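Local coordinates for cobalamin biosynthesis protein CobN (Mycobacterium tuberculosis, PDB 7C6O), which forms the large catalytic subunit of cobaltochelatase, probably inserting cobalt into the corrin ring of a cobalamin precursor, at residues P734-A739 with A784-V789; W772-A777 with F792-V797. All blocks are in the same frame, centred on the assembly; numbering follows the deposited sequence.

Contact 1 of 2, residues P734-A739 with A784-V789; sequences PGLRQA and ADAAAV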
loop_
_atom_site.group_PDB
_atom_site.type_symbol
_atom_site.label_atom_id
_atom_site.label_comp_id
_atom_site.label_asym_id
_atom_site.label_seq_id
_atom_site.Cartn_x
_atom_site.Cartn_y
_atom_site.Cartn_z
ATOM N N PRO A 734 11.178 26.469 -4.434
ATOM C CA PRO A 734 11.907 25.734 -5.470
ATOM C C PRO A 734 12.986 24.858 -4.842
ATOM O O PRO A 734 13.210 24.873 -3.633
ATOM C CB PRO A 734 12.519 26.854 -6.312
ATOM C CG PRO A 734 12.788 27.933 -5.314
ATOM C CD PRO A 734 11.679 27.847 -4.284
ATOM N N GLY A 735 13.655 24.083 -5.692
ATOM C CA GLY A 735 14.847 23.389 -5.254
ATOM C C GLY A 735 15.952 24.366 -4.900
ATOM O O GLY A 735 16.026 25.476 -5.429
ATOM N N LEU A 736 16.821 23.946 -3.978
ATOM C CA LEU A 736 17.896 24.823 -3.526
ATOM C C LEU A 736 18.825 25.190 -4.677
ATOM O O LEU A 736 19.196 26.358 -4.843
ATOM C CB LEU A 736 18.682 24.154 -2.400
ATOM C CG LEU A 736 19.187 25.025 -1.244
ATOM C CD1 LEU A 736 20.453 24.423 -0.678
ATOM C CD2 LEU A 736 19.404 26.484 -1.634
ATOM N N ARG A 737 19.215 24.202 -5.486
ATOM C CA ARG A 737 20.102 24.487 -6.608
ATOM C C ARG A 737 19.364 25.195 -7.738
ATOM O O ARG A 737 19.986 25.922 -8.520
ATOM C CB ARG A 737 20.756 23.194 -7.098
ATOM C CG ARG A 737 21.456 22.424 -5.983
ATOM C CD ARG A 737 22.363 21.316 -6.509
ATOM N NE ARG A 737 21.682 20.425 -7.444
ATOM C CZ ARG A 737 22.159 19.245 -7.830
ATOM N NH1 ARG A 737 23.316 18.801 -7.351
ATOM N NH2 ARG A 737 21.476 18.505 -8.692
ATOM N N GLN A 738 18.046 25.000 -7.836
ATOM C CA GLN A 738 17.244 25.799 -8.758
ATOM C C GLN A 738 17.284 27.273 -8.374
ATOM O O GLN A 738 17.527 28.143 -9.219
ATOM C CB GLN A 738 15.801 25.295 -8.777
ATOM C CG GLN A 738 15.550 24.120 -9.702
ATOM C CD GLN A 738 14.104 23.659 -9.666
ATOM O OE1 GLN A 738 13.368 23.964 -8.725
ATOM N NE2 GLN A 738 13.690 22.924 -10.692
ATOM N N ALA A 739 17.041 27.570 -7.094
ATOM C CA ALA A 739 17.126 28.943 -6.613
ATOM C C ALA A 739 18.527 29.516 -6.767
ATOM O O ALA A 739 18.687 30.741 -6.769
ATOM C CB ALA A 739 16.690 29.018 -5.149
ATOM N N ALA A 784 17.146 36.011 -2.812
ATOM C CA ALA A 784 15.851 35.938 -2.141
ATOM C C ALA A 784 15.248 34.544 -2.246
ATOM O O ALA A 784 14.695 34.026 -1.270
ATOM C CB ALA A 784 14.897 36.979 -2.726
ATOM N N ASP A 785 15.344 33.923 -3.423
ATOM C CA ASP A 785 14.803 32.578 -3.596
ATOM C C ASP A 785 15.550 31.573 -2.730
ATOM O O ASP A 785 14.934 30.728 -2.067
ATOM C CB ASP A 785 14.863 32.176 -5.070
ATOM C CG ASP A 785 13.829 32.894 -5.912
ATOM O OD1 ASP A 785 12.700 33.097 -5.419
ATOM O OD2 ASP A 785 14.144 33.257 -7.065
ATOM N N ALA A 786 16.882 31.650 -2.720
ATOM C CA ALA A 786 17.666 30.734 -1.896
ATOM C C ALA A 786 17.377 30.938 -0.415
ATOM O O ALA A 786 17.327 29.970 0.353
ATOM C CB ALA A 786 19.157 30.910 -2.183
ATOM N N ALA A 787 17.180 32.190 0.006
ATOM C CA ALA A 787 16.854 32.447 1.404
ATOM C C ALA A 787 15.496 31.867 1.776
ATOM O O ALA A 787 15.311 31.399 2.907
ATOM C CB ALA A 787 16.895 33.949 1.687
ATOM N N ALA A 788 14.540 31.883 0.844
ATOM C CA ALA A 788 13.236 31.289 1.119
ATOM C C ALA A 788 13.344 29.778 1.287
ATOM O O ALA A 788 12.624 29.185 2.100
ATOM C CB ALA A 788 12.252 31.637 0.004
ATOM N N VAL A 789 14.239 29.138 0.530
ATOM C CA VAL A 789 14.443 27.700 0.674
ATOM C C VAL A 789 15.100 27.388 2.014
ATOM O O VAL A 789 14.688 26.464 2.725
ATOM C CB VAL A 789 15.275 27.154 -0.500
ATOM C CG1 VAL A 789 15.582 25.675 -0.293
ATOM C CG2 VAL A 789 14.540 27.368 -1.813
#
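A739, in the short helical turn that follows P734, comes nearest the backbone of the helix running on from A784, its CA 5.1 Å from CA of A786. This is helix-against-turn packing in a largely helical, strand-free part of CobN: one face of the first turns of helix 784-801 lies against a bend led in by P734. The join is apolar, and V789 does most of the work. With its CG1 anti to the backbone N (chi1 175°), the two methyls part toward different partners. CG2 goes in beside the proline, 3.8 Å from P734 CD and closer still, 3.4 Å, to P734 O, while the CB of A739 lies at the limit of touch beyond. CG1 instead meets the leucine branch point, 3.8 Å from L736 CG, the two side chains crossing at a slant. L736 CD2 stays close to V789 CG1 and comes to the edge of touch with A786 CB, and the side chain also packs on L721 of helix 710-722 and on A760 and V764 of helix 750-769, so the contact is continuous with the core behind it. One turn earlier on the helix, at D785 and A786, the partner is A739, which has only a methyl to offer, and that lets the backbones come close: its CB sits 3.6 Å from D785 CB. On the far side of the bend R737 turns its guanidinium to E744, E757 and D694, which pair with it in salt bridges. The bend also has its own internal tie, since Q738 folds back and OE1 takes the N-H of G735 at 3.0 Å, the donor tilted 28° from the carbonyl plane. N783, just ahead of helix 784-801, accepts from A786 N through OD1, and the methyl carbon CB of A739 lies 3.6 Å from that same A786 N.

Contact 2 of 2, residues W772-A777 with F792-V797; sequences WDPSAA and FAATEV
W772 and P774 close over the methyl of A794, and that methyl is the tight part of the contact. A794 CB lies 3.2 Å from W772 O and 3.7 Å from P774 CA, with the proline ring laid beside it, CG at 3.9 Å. W772 has left-handed backbone angles (phi 57°, psi 44°), a kink that swings its carbonyl round to the helix. Its indole does not follow: the ring runs off among V717 of helix 710-722, V764 and L767 of helix 750-769 and I798, while only its CB approaches A794, at the edge of contact. The loop belongs to a helix-loop-helix connection between helix 750-769 and helix 776-780, folded back on helix 784-801. D773 shapes the entry to helix 776-780 through a type I turn from D773 to A776 and an Asx turn, OD1 accepting the backbone N of S775 as a capping bond at 3.1 Å. The same OD1 takes the S775 hydroxyl too, and both donors come from one face of the carboxylate, above its plane, so two bonds grip a single oxygen. Toward the solvent the packing thins. A water spans the gap between the backbones, giving one hydrogen to W772 O and the other to A794 O, each 2.7 Å away; it joins two carbonyls that could not bond each other directly. On the exposed T795, OG1 lies anti to the carbonyl carbon, beside its own N (chi1 -59°), which turns the hydroxyl back along the helix to the carbonyl of R791. P774 CB only skirts that oxygen, 4.1 Å from T795 OG1.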
loop_
_atom_site.group_PDB
_atom_site.type_symbol
_atom_site.label_atom_id
_atom_site.label_comp_id
_atom_site.label_asym_id
_atom_site.label_seq_id
_atom_site.Cartn_x
_atom_site.Cartn_y
_atom_site.Cartn_z
ATOM N N TRP A 772 20.156 25.914 12.814
ATOM C CA TRP A 772 18.996 25.982 11.924
ATOM C C TRP A 772 18.090 27.161 12.279
ATOM O O TRP A 772 16.863 27.039 12.323
ATOM C CB TRP A 772 18.219 24.665 11.932
ATOM C CG TRP A 772 19.074 23.480 11.592
ATOM C CD1 TRP A 772 19.618 22.583 12.464
ATOM C CD2 TRP A 772 19.495 23.072 10.284
ATOM N NE1 TRP A 772 20.342 21.636 11.781
ATOM C CE2 TRP A 772 20.285 21.916 10.441
ATOM C CE3 TRP A 772 19.276 23.570 8.995
ATOM C CZ2 TRP A 772 20.854 21.248 9.359
ATOM C CZ3 TRP A 772 19.842 22.906 7.922
ATOM C CH2 TRP A 772 20.623 21.759 8.111
ATOM N N ASP A 773 18.702 28.312 12.524
ATOM C CA ASP A 773 17.961 29.522 12.856
ATOM C C ASP A 773 17.267 30.059 11.609
ATOM O O ASP A 773 17.950 30.401 10.635
ATOM C CB ASP A 773 18.910 30.568 13.436
ATOM C CG ASP A 773 18.183 31.707 14.132
ATOM O OD1 ASP A 773 17.034 32.017 13.752
ATOM O OD2 ASP A 773 18.769 32.300 15.063
ATOM N N PRO A 774 15.934 30.154 11.591
ATOM C CA PRO A 774 15.254 30.649 10.382
ATOM C C PRO A 774 15.638 32.069 10.009
ATOM O O PRO A 774 15.695 32.391 8.815
ATOM C CB PRO A 774 13.765 30.554 10.752
ATOM C CG PRO A 774 13.706 29.589 11.892
ATOM C CD PRO A 774 14.982 29.777 12.649
ATOM N N SER A 775 15.903 32.930 10.994
ATOM C CA SER A 775 16.269 34.310 10.701
ATOM C C SER A 775 17.640 34.419 10.049
ATOM O O SER A 775 17.928 35.431 9.404
ATOM C CB SER A 775 16.241 35.148 11.980
ATOM O OG SER A 775 17.236 34.712 12.892
ATOM N N ALA A 776 18.488 33.402 10.202
ATOM C CA ALA A 776 19.812 33.435 9.598
ATOM C C ALA A 776 19.776 33.309 8.082
ATOM O O ALA A 776 20.803 33.547 7.439
ATOM C CB ALA A 776 20.683 32.324 10.187
ATOM N N ALA A 777 18.628 32.957 7.497
ATOM C CA ALA A 777 18.567 32.707 6.060
ATOM C C ALA A 777 18.895 33.965 5.264
ATOM O O ALA A 777 19.798 33.963 4.419
ATOM C CB ALA A 777 17.185 32.170 5.681
ATOM N N PHE A 792 12.571 27.621 4.629
ATOM C CA PHE A 792 11.736 26.424 4.603
ATOM C C PHE A 792 12.432 25.256 5.288
ATOM O O PHE A 792 11.797 24.486 6.019
ATOM C CB PHE A 792 11.385 26.073 3.157
ATOM C CG PHE A 792 10.612 24.791 3.007
ATOM C CD1 PHE A 792 9.267 24.733 3.328
ATOM C CD2 PHE A 792 11.231 23.647 2.525
ATOM C CE1 PHE A 792 8.554 23.556 3.182
ATOM C CE2 PHE A 792 10.524 22.468 2.378
ATOM C CZ PHE A 792 9.183 22.423 2.706
ATOM N N ALA A 793 13.741 25.111 5.070
ATOM C CA ALA A 793 14.488 24.049 5.735
ATOM C C ALA A 793 14.451 24.212 7.248
ATOM O O ALA A 793 14.269 23.234 7.983
ATOM C CB ALA A 793 15.933 24.033 5.235
ATOM N N ALA A 794 14.613 25.444 7.734
ATOM C CA ALA A 794 14.657 25.664 9.174
ATOM C C ALA A 794 13.272 25.584 9.802
ATOM O O ALA A 794 13.137 25.129 10.943
ATOM C CB ALA A 794 15.305 27.015 9.480
ATOM N N THR A 795 12.236 26.005 9.078
ATOM C CA THR A 795 10.885 26.051 9.622
ATOM C C THR A 795 10.161 24.713 9.528
ATOM O O THR A 795 9.442 24.336 10.462
ATOM C CB THR A 795 10.069 27.130 8.899
ATOM O OG1 THR A 795 10.713 28.401 9.054
ATOM C CG2 THR A 795 8.669 27.211 9.474
ATOM N N GLU A 796 10.336 23.980 8.429
ATOM C CA GLU A 796 9.587 22.751 8.198
ATOM C C GLU A 796 10.453 21.501 8.207
ATOM O O GLU A 796 10.153 20.557 8.942
ATOM C CB GLU A 796 8.827 22.843 6.866
ATOM C CG GLU A 796 7.770 23.927 6.829
ATOM C CD GLU A 796 6.597 23.637 7.748
ATOM O OE1 GLU A 796 6.434 22.469 8.169
ATOM O OE2 GLU A 796 5.834 24.582 8.048
ATOM N N VAL A 797 11.520 21.466 7.406
ATOM C CA VAL A 797 12.296 20.236 7.247
ATOM C C VAL A 797 12.911 19.810 8.575
ATOM O O VAL A 797 12.723 18.677 9.033
ATOM C CB VAL A 797 13.373 20.416 6.163
ATOM C CG1 VAL A 797 14.168 19.128 5.991
ATOM C CG2 VAL A 797 12.743 20.846 4.849
HETATM O O HOH W 1 14.923 25.278 12.911
#

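Going along the chain from the N terminus, the bend 734-739 comes first, then helix 750-769, the loop and turn 772-777, and finally helix 784-801, which supplies the second half of both contacts. Contact 1 closes a loop of 44 intervening residues; contact 2 closes a shorter one of 14. The loops cross rather than nest, because 772-777 lies inside the first while 792-797 lies beyond its end. Their centres are about 12 Å apart, and they meet where A787 O packs 3.4 Å from A777 CB. Helix 784-801 is thus fastened near its start to the bend and farther along to the loop after helix 750-769.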